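Local coordinates for GARP domain-containing protein (PDB 6XZ6), which acts as a receptor of the trypanosome for the host complement regulator factor H, a role linked to increased transmission to tsetse flies, at residues K14-V19 with S116-G121; E36-L41 with E96-A101; R153-L158 with Q172-A177. All blocks are in the same frame, centred on the assembly; numbering follows the deposited sequence.

Interaction 1 of 3, residues K14-V19 with S116-G121; sequences KALCEV and SGLLRG
Leu16 and Leu119 face each other where helix segment 14-19 passes helix segment 116-121, the two axes coming within 9.7 Å and their N-to-C directions making an angle of 143°, an oblique antiparallel crossing. The side chains meet by apolar packing, and Leu119 also lies against backbone atoms, without a hydrogen bond. Leu16 touches both Leu118 and Leu119, with different atoms for each. Its CB lies against one branch of Leu119, with Leu16 CB to Leu119 CD2 at 4.0 Å, while its methyls reach the neighbouring residue, with Leu16 CD1 to Leu118 CB at 3.9 Å. The side chains of Leu16 and Leu118 cross at about a right angle, and they meet again at Leu16 CD2 and Leu118 CD1, 4.0 Å apart. These segments belong to helices 4-61 and 67-125, the long antiparallel hairpin of an elongated, almost wholly helical receptor. All three leucines hold CG anti to the carbonyl carbon (chi1 -73° in Leu119). Leu119, whose CA lies 6.9 Å from that of Leu16, lays its fork on the opposing backbone: Leu119 CD2 is 3.9 Å from Cys17 N, and Leu119 CD1 rests near the carbonyl oxygen of Leu16. Branched leucines suit these buried positions because they fill a wide helix-helix gap with methyls. Cys17 adds its CB to the apolar patch, while its SG forms the disulfide to Cys138. Leu118 also packs on Arg16 of the factor H chain.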
loop_
_atom_site.group_PDB
_atom_site.type_symbol
_atom_site.label_atom_id
_atom_site.label_comp_id
_atom_site.label_asym_id
_atom_site.label_seq_id
_atom_site.Cartn_x
_atom_site.Cartn_y
_atom_site.Cartn_z
ATOM N N LYS A 14 16.890 10.197 -7.988
ATOM C CA LYS A 14 16.041 10.757 -6.948
ATOM C C LYS A 14 14.605 10.239 -7.104
ATOM O O LYS A 14 14.000 9.870 -6.113
ATOM C CB LYS A 14 16.063 12.291 -7.031
ATOM C CG LYS A 14 17.194 12.976 -6.262
ATOM C CD LYS A 14 17.252 14.433 -6.603
ATOM C CE LYS A 14 18.102 15.248 -5.663
ATOM N NZ LYS A 14 18.098 16.704 -6.029
ATOM N N ALA A 15 14.069 10.188 -8.348
ATOM C CA ALA A 15 12.721 9.695 -8.673
ATOM C C ALA A 15 12.562 8.219 -8.355
ATOM O O ALA A 15 11.531 7.844 -7.821
ATOM C CB ALA A 15 12.409 9.947 -10.120
ATOM N N LEU A 16 13.580 7.388 -8.642
ATOM C CA LEU A 16 13.637 5.951 -8.308
ATOM C C LEU A 16 13.623 5.757 -6.790
ATOM O O LEU A 16 12.928 4.896 -6.278
ATOM C CB LEU A 16 14.922 5.300 -8.891
ATOM C CG LEU A 16 15.035 5.126 -10.423
ATOM C CD1 LEU A 16 16.331 4.486 -10.774
ATOM C CD2 LEU A 16 13.932 4.245 -10.963
ATOM N N CYS A 17 14.377 6.580 -6.091
ATOM C CA CYS A 17 14.541 6.624 -4.638
ATOM C C CYS A 17 13.205 6.981 -3.925
ATOM O O CYS A 17 12.836 6.314 -2.965
ATOM C CB CYS A 17 15.665 7.610 -4.299
ATOM S SG CYS A 17 16.276 7.544 -2.599
ATOM N N GLU A 18 12.465 7.979 -4.436
ATOM C CA GLU A 18 11.168 8.423 -3.925
ATOM C C GLU A 18 10.151 7.304 -4.062
ATOM O O GLU A 18 9.480 6.990 -3.096
ATOM C CB GLU A 18 10.717 9.704 -4.670
ATOM C CG GLU A 18 9.480 10.405 -4.128
ATOM C CD GLU A 18 8.974 11.649 -4.848
ATOM O OE1 GLU A 18 9.403 11.929 -5.996
ATOM O OE2 GLU A 18 8.119 12.343 -4.249
ATOM N N VAL A 19 10.058 6.676 -5.250
ATOM C CA VAL A 19 9.155 5.559 -5.526
ATOM C C VAL A 19 9.488 4.333 -4.677
ATOM O O VAL A 19 8.569 3.731 -4.120
ATOM C CB VAL A 19 9.070 5.206 -7.032
ATOM C CG1 VAL A 19 8.369 3.895 -7.223
ATOM C CG2 VAL A 19 8.362 6.286 -7.834
ATOM N N SER A 116 14.430 -1.353 -6.368
ATOM C CA SER A 116 15.578 -1.631 -5.504
ATOM C C SER A 116 16.817 -2.049 -6.325
ATOM O O SER A 116 17.902 -1.582 -6.040
ATOM C CB SER A 116 15.221 -2.684 -4.451
ATOM O OG SER A 116 14.334 -2.131 -3.491
ATOM N N GLY A 117 16.625 -2.871 -7.352
ATOM C CA GLY A 117 17.671 -3.320 -8.265
ATOM C C GLY A 117 18.203 -2.210 -9.143
ATOM O O GLY A 117 19.409 -2.145 -9.386
ATOM N N LEU A 118 17.330 -1.311 -9.603
ATOM C CA LEU A 118 17.753 -0.164 -10.394
ATOM C C LEU A 118 18.633 0.741 -9.544
ATOM O O LEU A 118 19.670 1.206 -10.026
ATOM C CB LEU A 118 16.564 0.620 -10.989
ATOM C CG LEU A 118 15.803 -0.078 -12.150
ATOM C CD1 LEU A 118 14.481 0.603 -12.440
ATOM C CD2 LEU A 118 16.637 -0.172 -13.405
ATOM N N LEU A 119 18.288 0.909 -8.261
ATOM C CA LEU A 119 19.071 1.738 -7.350
ATOM C C LEU A 119 20.405 1.108 -7.047
ATOM O O LEU A 119 21.403 1.818 -7.007
ATOM C CB LEU A 119 18.306 2.041 -6.061
ATOM C CG LEU A 119 17.175 3.039 -6.187
ATOM C CD1 LEU A 119 16.187 2.835 -5.059
ATOM C CD2 LEU A 119 17.720 4.488 -6.206
ATOM N N ARG A 120 20.438 -0.220 -6.870
ATOM C CA ARG A 120 21.647 -0.988 -6.610
ATOM C C ARG A 120 22.643 -0.763 -7.755
ATOM O O ARG A 120 23.826 -0.578 -7.488
ATOM C CB ARG A 120 21.302 -2.454 -6.484
ATOM C CG ARG A 120 21.752 -3.084 -5.192
ATOM C CD ARG A 120 21.485 -4.596 -5.218
ATOM N NE ARG A 120 20.082 -4.885 -4.931
ATOM C CZ ARG A 120 19.250 -5.468 -5.775
ATOM N NH1 ARG A 120 19.678 -5.873 -6.965
ATOM N NH2 ARG A 120 17.992 -5.673 -5.433
ATOM N N GLY A 121 22.149 -0.741 -9.007
ATOM C CA GLY A 121 22.921 -0.443 -10.212
ATOM C C GLY A 121 23.523 0.946 -10.157
ATOM O O GLY A 121 24.719 1.093 -10.398
#

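Interaction 2 of 3, residues E36-L41 with E96-A101; sequences EAVGAL and EVKRFA
Ala37 meets Val97 where segments 36-41 and 96-101 run almost exactly antiparallel, at 172°, with their axes 10.6 Å apart at closest approach. This is the tightly packed part. The single methyl of Ala37 sits over the fork of the valine, 3.8 Å from CG2 of Val97 and 3.9 Å from CG1 of the same residue. Val97 places CG1 anti to the backbone N (chi1 171°) and CG2 anti to the carbonyl carbon, and in this setting both methyls turn to the alanine. Alanine suits the place because its short side chain lets both methyls of Val97 approach. Thr188 of helix 165-208 also touches Val97, bringing in a third helix. Toward solvent the contact thins out. Val38, an exposed residue, is crossed at about a right angle by the side chain of Lys98, in van der Waals contact: Lys98 NZ lies 3.4 Å and Lys98 CE 3.8 Å from Val38 CG2. Bends in the second and last torsions of the lysine bring its ammonium end back over the valine. Farther round the second helix, Arg99 NH1 and Glu96 OE2 form a salt bridge at 2.8 Å with a clearly bent hydrogen bond (131°); the oxygen lies near the guanidinium plane, but the nitrogen sits above the carboxylate plane. The chemistry thus implies an apolar join at Ala37 and Val97, while Lys98 covers Val38 with its chain and charged end without a bond across the segments.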
loop_
_atom_site.group_PDB
_atom_site.type_symbol
_atom_site.label_atom_id
_atom_site.label_comp_id
_atom_site.label_asym_id
_atom_site.label_seq_id
_atom_site.Cartn_x
_atom_site.Cartn_y
_atom_site.Cartn_z
ATOM N N GLU A 36 -5.959 -2.600 12.753
ATOM C CA GLU A 36 -6.978 -1.643 13.174
ATOM C C GLU A 36 -8.406 -2.136 12.861
ATOM O O GLU A 36 -9.274 -2.035 13.726
ATOM C CB GLU A 36 -6.693 -0.255 12.559
ATOM C CG GLU A 36 -7.626 0.822 13.074
ATOM C CD GLU A 36 -7.450 2.185 12.452
ATOM O OE1 GLU A 36 -8.337 3.038 12.671
ATOM O OE2 GLU A 36 -6.445 2.399 11.737
ATOM N N ALA A 37 -8.637 -2.674 11.643
ATOM C CA ALA A 37 -9.930 -3.223 11.223
ATOM C C ALA A 37 -10.307 -4.437 12.082
ATOM O O ALA A 37 -11.446 -4.534 12.534
ATOM C CB ALA A 37 -9.888 -3.602 9.749
ATOM N N VAL A 38 -9.339 -5.319 12.355
ATOM C CA VAL A 38 -9.501 -6.519 13.187
ATOM C C VAL A 38 -9.863 -6.112 14.628
ATOM O O VAL A 38 -10.742 -6.709 15.228
ATOM C CB VAL A 38 -8.220 -7.423 13.103
ATOM C CG1 VAL A 38 -8.109 -8.402 14.293
ATOM C CG2 VAL A 38 -8.180 -8.172 11.772
ATOM N N GLY A 39 -9.183 -5.099 15.154
ATOM C CA GLY A 39 -9.449 -4.567 16.483
ATOM C C GLY A 39 -10.825 -3.955 16.578
ATOM O O GLY A 39 -11.569 -4.282 17.489
ATOM N N ALA A 40 -11.187 -3.103 15.600
ATOM C CA ALA A 40 -12.490 -2.450 15.496
ATOM C C ALA A 40 -13.619 -3.466 15.405
ATOM O O ALA A 40 -14.602 -3.329 16.115
ATOM C CB ALA A 40 -12.513 -1.528 14.305
ATOM N N LEU A 41 -13.453 -4.522 14.585
ATOM C CA LEU A 41 -14.434 -5.600 14.441
ATOM C C LEU A 41 -14.640 -6.397 15.734
ATOM O O LEU A 41 -15.782 -6.624 16.131
ATOM C CB LEU A 41 -14.084 -6.515 13.258
ATOM C CG LEU A 41 -14.865 -7.809 13.116
ATOM C CD1 LEU A 41 -16.336 -7.556 12.857
ATOM C CD2 LEU A 41 -14.291 -8.650 12.027
ATOM N N GLU A 96 -13.421 -5.492 3.365
ATOM C CA GLU A 96 -12.910 -4.581 2.322
ATOM C C GLU A 96 -11.466 -4.178 2.623
ATOM O O GLU A 96 -10.645 -4.163 1.721
ATOM C CB GLU A 96 -13.779 -3.324 2.105
ATOM C CG GLU A 96 -15.293 -3.497 2.092
ATOM C CD GLU A 96 -15.993 -4.009 0.846
ATOM O OE1 GLU A 96 -17.239 -3.873 0.773
ATOM O OE2 GLU A 96 -15.310 -4.569 -0.040
ATOM N N VAL A 97 -11.150 -3.875 3.891
ATOM C CA VAL A 97 -9.780 -3.553 4.319
ATOM C C VAL A 97 -8.832 -4.696 3.868
ATOM O O VAL A 97 -7.845 -4.418 3.210
ATOM C CB VAL A 97 -9.664 -3.281 5.860
ATOM C CG1 VAL A 97 -8.216 -3.162 6.293
ATOM C CG2 VAL A 97 -10.464 -2.060 6.275
ATOM N N LYS A 98 -9.131 -5.956 4.204
ATOM C CA LYS A 98 -8.305 -7.106 3.779
ATOM C C LYS A 98 -8.179 -7.184 2.216
ATOM O O LYS A 98 -7.117 -7.516 1.708
ATOM C CB LYS A 98 -8.856 -8.420 4.346
ATOM C CG LYS A 98 -8.373 -8.708 5.742
ATOM C CD LYS A 98 -9.480 -9.224 6.675
ATOM C CE LYS A 98 -9.148 -8.996 8.146
ATOM N NZ LYS A 98 -9.045 -7.545 8.503
ATOM N N ARG A 99 -9.234 -6.828 1.491
ATOM C CA ARG A 99 -9.289 -6.837 0.042
ATOM C C ARG A 99 -8.417 -5.748 -0.612
ATOM O O ARG A 99 -7.729 -6.050 -1.586
ATOM C CB ARG A 99 -10.748 -6.720 -0.380
ATOM C CG ARG A 99 -10.955 -6.744 -1.855
ATOM C CD ARG A 99 -12.346 -6.270 -2.131
ATOM N NE ARG A 99 -12.340 -5.370 -3.275
ATOM C CZ ARG A 99 -13.218 -4.400 -3.461
ATOM N NH1 ARG A 99 -14.196 -4.207 -2.589
ATOM N NH2 ARG A 99 -13.135 -3.619 -4.527
ATOM N N PHE A 100 -8.462 -4.500 -0.117
ATOM C CA PHE A 100 -7.649 -3.405 -0.637
ATOM C C PHE A 100 -6.190 -3.525 -0.254
ATOM O O PHE A 100 -5.331 -3.143 -1.042
ATOM C CB PHE A 100 -8.225 -2.047 -0.242
ATOM C CG PHE A 100 -9.573 -1.809 -0.886
ATOM C CD1 PHE A 100 -9.711 -1.810 -2.272
ATOM C CD2 PHE A 100 -10.711 -1.616 -0.105
ATOM C CE1 PHE A 100 -10.957 -1.629 -2.863
ATOM C CE2 PHE A 100 -11.961 -1.424 -0.699
ATOM C CZ PHE A 100 -12.071 -1.420 -2.074
ATOM N N ALA A 101 -5.913 -4.072 0.949
ATOM C CA ALA A 101 -4.587 -4.381 1.486
ATOM C C ALA A 101 -3.950 -5.442 0.583
ATOM O O ALA A 101 -2.811 -5.274 0.179
ATOM C CB ALA A 101 -4.706 -4.899 2.904
#

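Interaction 3 of 3, residues R153-L158 with Q172-A177; sequences RAAHNL and QEANEA
Ala155 and Ala174 meet methyl to methyl, their CB atoms 3.6 Å apart, where segment 153-158 passes segment 172-177 in a broadly opposite direction. With no side chain beyond CB, the pair lets the backbones come close: the CA atoms of Ala155 and Ala174 are separated by 6.4 Å. Alanine suits such a place because its side chain ends at CB, and the helices can approach.

Beside this apolar point lies a polar pair formed by the next residue of each helix, His156 and Asn175. Their first torsions nearly match: His156 has CG anti to the carbonyl carbon (chi1 -82°), and Asn175 has the same setting (chi1 -81°). Each polar group thereby swings back toward the partner helix, although the bond leaving its own CA is not aimed there. The imidazole and the amide nevertheless remain apart. Asn175 OD1 approaches His156 CE1 obliquely at 4.3 Å, with no direct hydrogen bond. A water spans the gap, accepting a weak bond from Asn175 ND2 at 3.0 Å and making a weak, longer one with His156 NE2 at 3.4 Å. Polar side chains suit the place, since His156 is exposed and Asn175 partly so.

The contact pairs helix 148-161 with helix 165-208, two helices joined by a short turn. Ala177 packs on Leu104 and Phe107 of helix 67-125, and Ala154 rests on Gln22 of helix 4-61, so between them the two helices touch both arms of the long hairpin.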
loop_
_atom_site.group_PDB
_atom_site.type_symbol
_atom_site.label_atom_id
_atom_site.label_comp_id
_atom_site.label_asym_id
_atom_site.label_seq_id
_atom_site.Cartn_x
_atom_site.Cartn_y
_atom_site.Cartn_z
ATOM N N ARG A 153 2.000 11.505 -7.564
ATOM C CA ARG A 153 2.978 12.574 -7.817
ATOM C C ARG A 153 4.339 11.976 -8.184
ATOM O O ARG A 153 4.917 12.333 -9.216
ATOM C CB ARG A 153 3.096 13.480 -6.601
ATOM C CG ARG A 153 3.629 14.868 -6.904
ATOM C CD ARG A 153 4.150 15.589 -5.677
ATOM N NE ARG A 153 5.012 14.710 -4.894
ATOM C CZ ARG A 153 4.782 14.381 -3.634
ATOM N NH1 ARG A 153 3.751 14.908 -2.982
ATOM N NH2 ARG A 153 5.583 13.530 -3.009
ATOM N N ALA A 154 4.803 11.009 -7.388
ATOM C CA ALA A 154 6.054 10.319 -7.606
ATOM C C ALA A 154 6.007 9.466 -8.902
ATOM O O ALA A 154 7.038 9.326 -9.580
ATOM C CB ALA A 154 6.377 9.461 -6.395
ATOM N N ALA A 155 4.810 8.930 -9.264
ATOM C CA ALA A 155 4.605 8.131 -10.491
ATOM C C ALA A 155 4.647 9.026 -11.740
ATOM O O ALA A 155 5.260 8.665 -12.731
ATOM C CB ALA A 155 3.298 7.360 -10.423
ATOM N N HIS A 156 4.052 10.210 -11.667
ATOM C CA HIS A 156 4.076 11.201 -12.742
ATOM C C HIS A 156 5.477 11.772 -12.890
ATOM O O HIS A 156 5.889 12.063 -13.998
ATOM C CB HIS A 156 3.085 12.348 -12.458
ATOM C CG HIS A 156 1.677 12.030 -12.832
ATOM N ND1 HIS A 156 0.679 11.984 -11.887
ATOM C CD2 HIS A 156 1.137 11.778 -14.049
ATOM C CE1 HIS A 156 -0.427 11.669 -12.545
ATOM N NE2 HIS A 156 -0.201 11.554 -13.851
ATOM N N ASN A 157 6.207 11.965 -11.770
ATOM C CA ASN A 157 7.566 12.468 -11.794
ATOM C C ASN A 157 8.464 11.474 -12.487
ATOM O O ASN A 157 9.218 11.881 -13.359
ATOM C CB ASN A 157 8.068 12.826 -10.395
ATOM C CG ASN A 157 9.412 13.484 -10.436
ATOM O OD1 ASN A 157 9.595 14.566 -11.034
ATOM N ND2 ASN A 157 10.399 12.839 -9.825
ATOM N N LEU A 158 8.323 10.178 -12.193
ATOM C CA LEU A 158 9.105 9.120 -12.829
ATOM C C LEU A 158 8.815 9.015 -14.343
ATOM O O LEU A 158 9.731 8.914 -15.144
ATOM C CB LEU A 158 8.846 7.777 -12.135
ATOM C CG LEU A 158 9.637 6.589 -12.659
ATOM C CD1 LEU A 158 11.042 6.566 -12.049
ATOM C CD2 LEU A 158 8.864 5.290 -12.444
ATOM N N GLN A 172 0.314 3.954 -14.678
ATOM C CA GLN A 172 -1.010 3.370 -14.832
ATOM C C GLN A 172 -1.390 2.549 -13.600
ATOM O O GLN A 172 -2.458 2.759 -13.048
ATOM C CB GLN A 172 -1.084 2.555 -16.127
ATOM C CG GLN A 172 -0.964 3.391 -17.425
ATOM C CD GLN A 172 -0.931 2.599 -18.746
ATOM O OE1 GLN A 172 -0.862 1.346 -18.799
ATOM N NE2 GLN A 172 -0.976 3.332 -19.866
ATOM N N GLU A 173 -0.480 1.693 -13.114
ATOM C CA GLU A 173 -0.636 0.843 -11.914
ATOM C C GLU A 173 -0.667 1.644 -10.630
ATOM O O GLU A 173 -1.403 1.267 -9.719
ATOM C CB GLU A 173 0.487 -0.219 -11.815
ATOM C CG GLU A 173 0.635 -1.108 -13.037
ATOM C CD GLU A 173 -0.171 -2.384 -13.097
ATOM O OE1 GLU A 173 0.431 -3.432 -13.431
ATOM O OE2 GLU A 173 -1.402 -2.335 -12.851
ATOM N N ALA A 174 0.162 2.710 -10.519
ATOM C CA ALA A 174 0.213 3.566 -9.327
ATOM C C ALA A 174 -1.069 4.358 -9.190
ATOM O O ALA A 174 -1.451 4.689 -8.070
ATOM C CB ALA A 174 1.389 4.500 -9.397
ATOM N N ASN A 175 -1.740 4.664 -10.323
ATOM C CA ASN A 175 -3.019 5.374 -10.318
ATOM C C ASN A 175 -4.116 4.469 -9.747
ATOM O O ASN A 175 -4.880 4.930 -8.918
ATOM C CB ASN A 175 -3.381 5.926 -11.708
ATOM C CG ASN A 175 -2.690 7.227 -12.068
ATOM O OD1 ASN A 175 -2.218 7.985 -11.218
ATOM N ND2 ASN A 175 -2.627 7.532 -13.347
ATOM N N GLU A 176 -4.127 3.179 -10.111
ATOM C CA GLU A 176 -5.042 2.168 -9.580
ATOM C C GLU A 176 -4.798 1.961 -8.088
ATOM O O GLU A 176 -5.753 1.820 -7.336
ATOM C CB GLU A 176 -4.859 0.828 -10.308
ATOM C CG GLU A 176 -5.938 0.533 -11.328
ATOM C CD GLU A 176 -5.454 0.410 -12.764
ATOM O OE1 GLU A 176 -4.731 -0.568 -13.076
ATOM O OE2 GLU A 176 -5.809 1.292 -13.582
ATOM N N ALA A 177 -3.521 1.945 -7.663
ATOM C CA ALA A 177 -3.103 1.748 -6.277
ATOM C C ALA A 177 -3.414 2.956 -5.406
ATOM O O ALA A 177 -3.753 2.776 -4.241
ATOM C CB ALA A 177 -1.632 1.430 -6.228
HETATM O O HOH W 1 -3.152 10.140 -14.649
#

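Overall arrangement
Interactions 1 and 2 are two points along one long hairpin: both join helix 4-61 to helix 67-125, with centres 31 Å apart, and along the chain interaction 2 is nested within the loop that interaction 1 closes. Interaction 3 follows later in sequence yet lies close to interaction 1, with centres 15 Å apart. These two touch directly through a salt bridge from Arg153 NH2 to Glu18 OE2 (3.1 Å) and through Ala15 CB on Asn157 ND2 (3.5 Å). Interaction 2 stays about 7 Å from interaction 3 at their nearest atoms. Of the three, interaction 1 is the one next to the bound factor H chain.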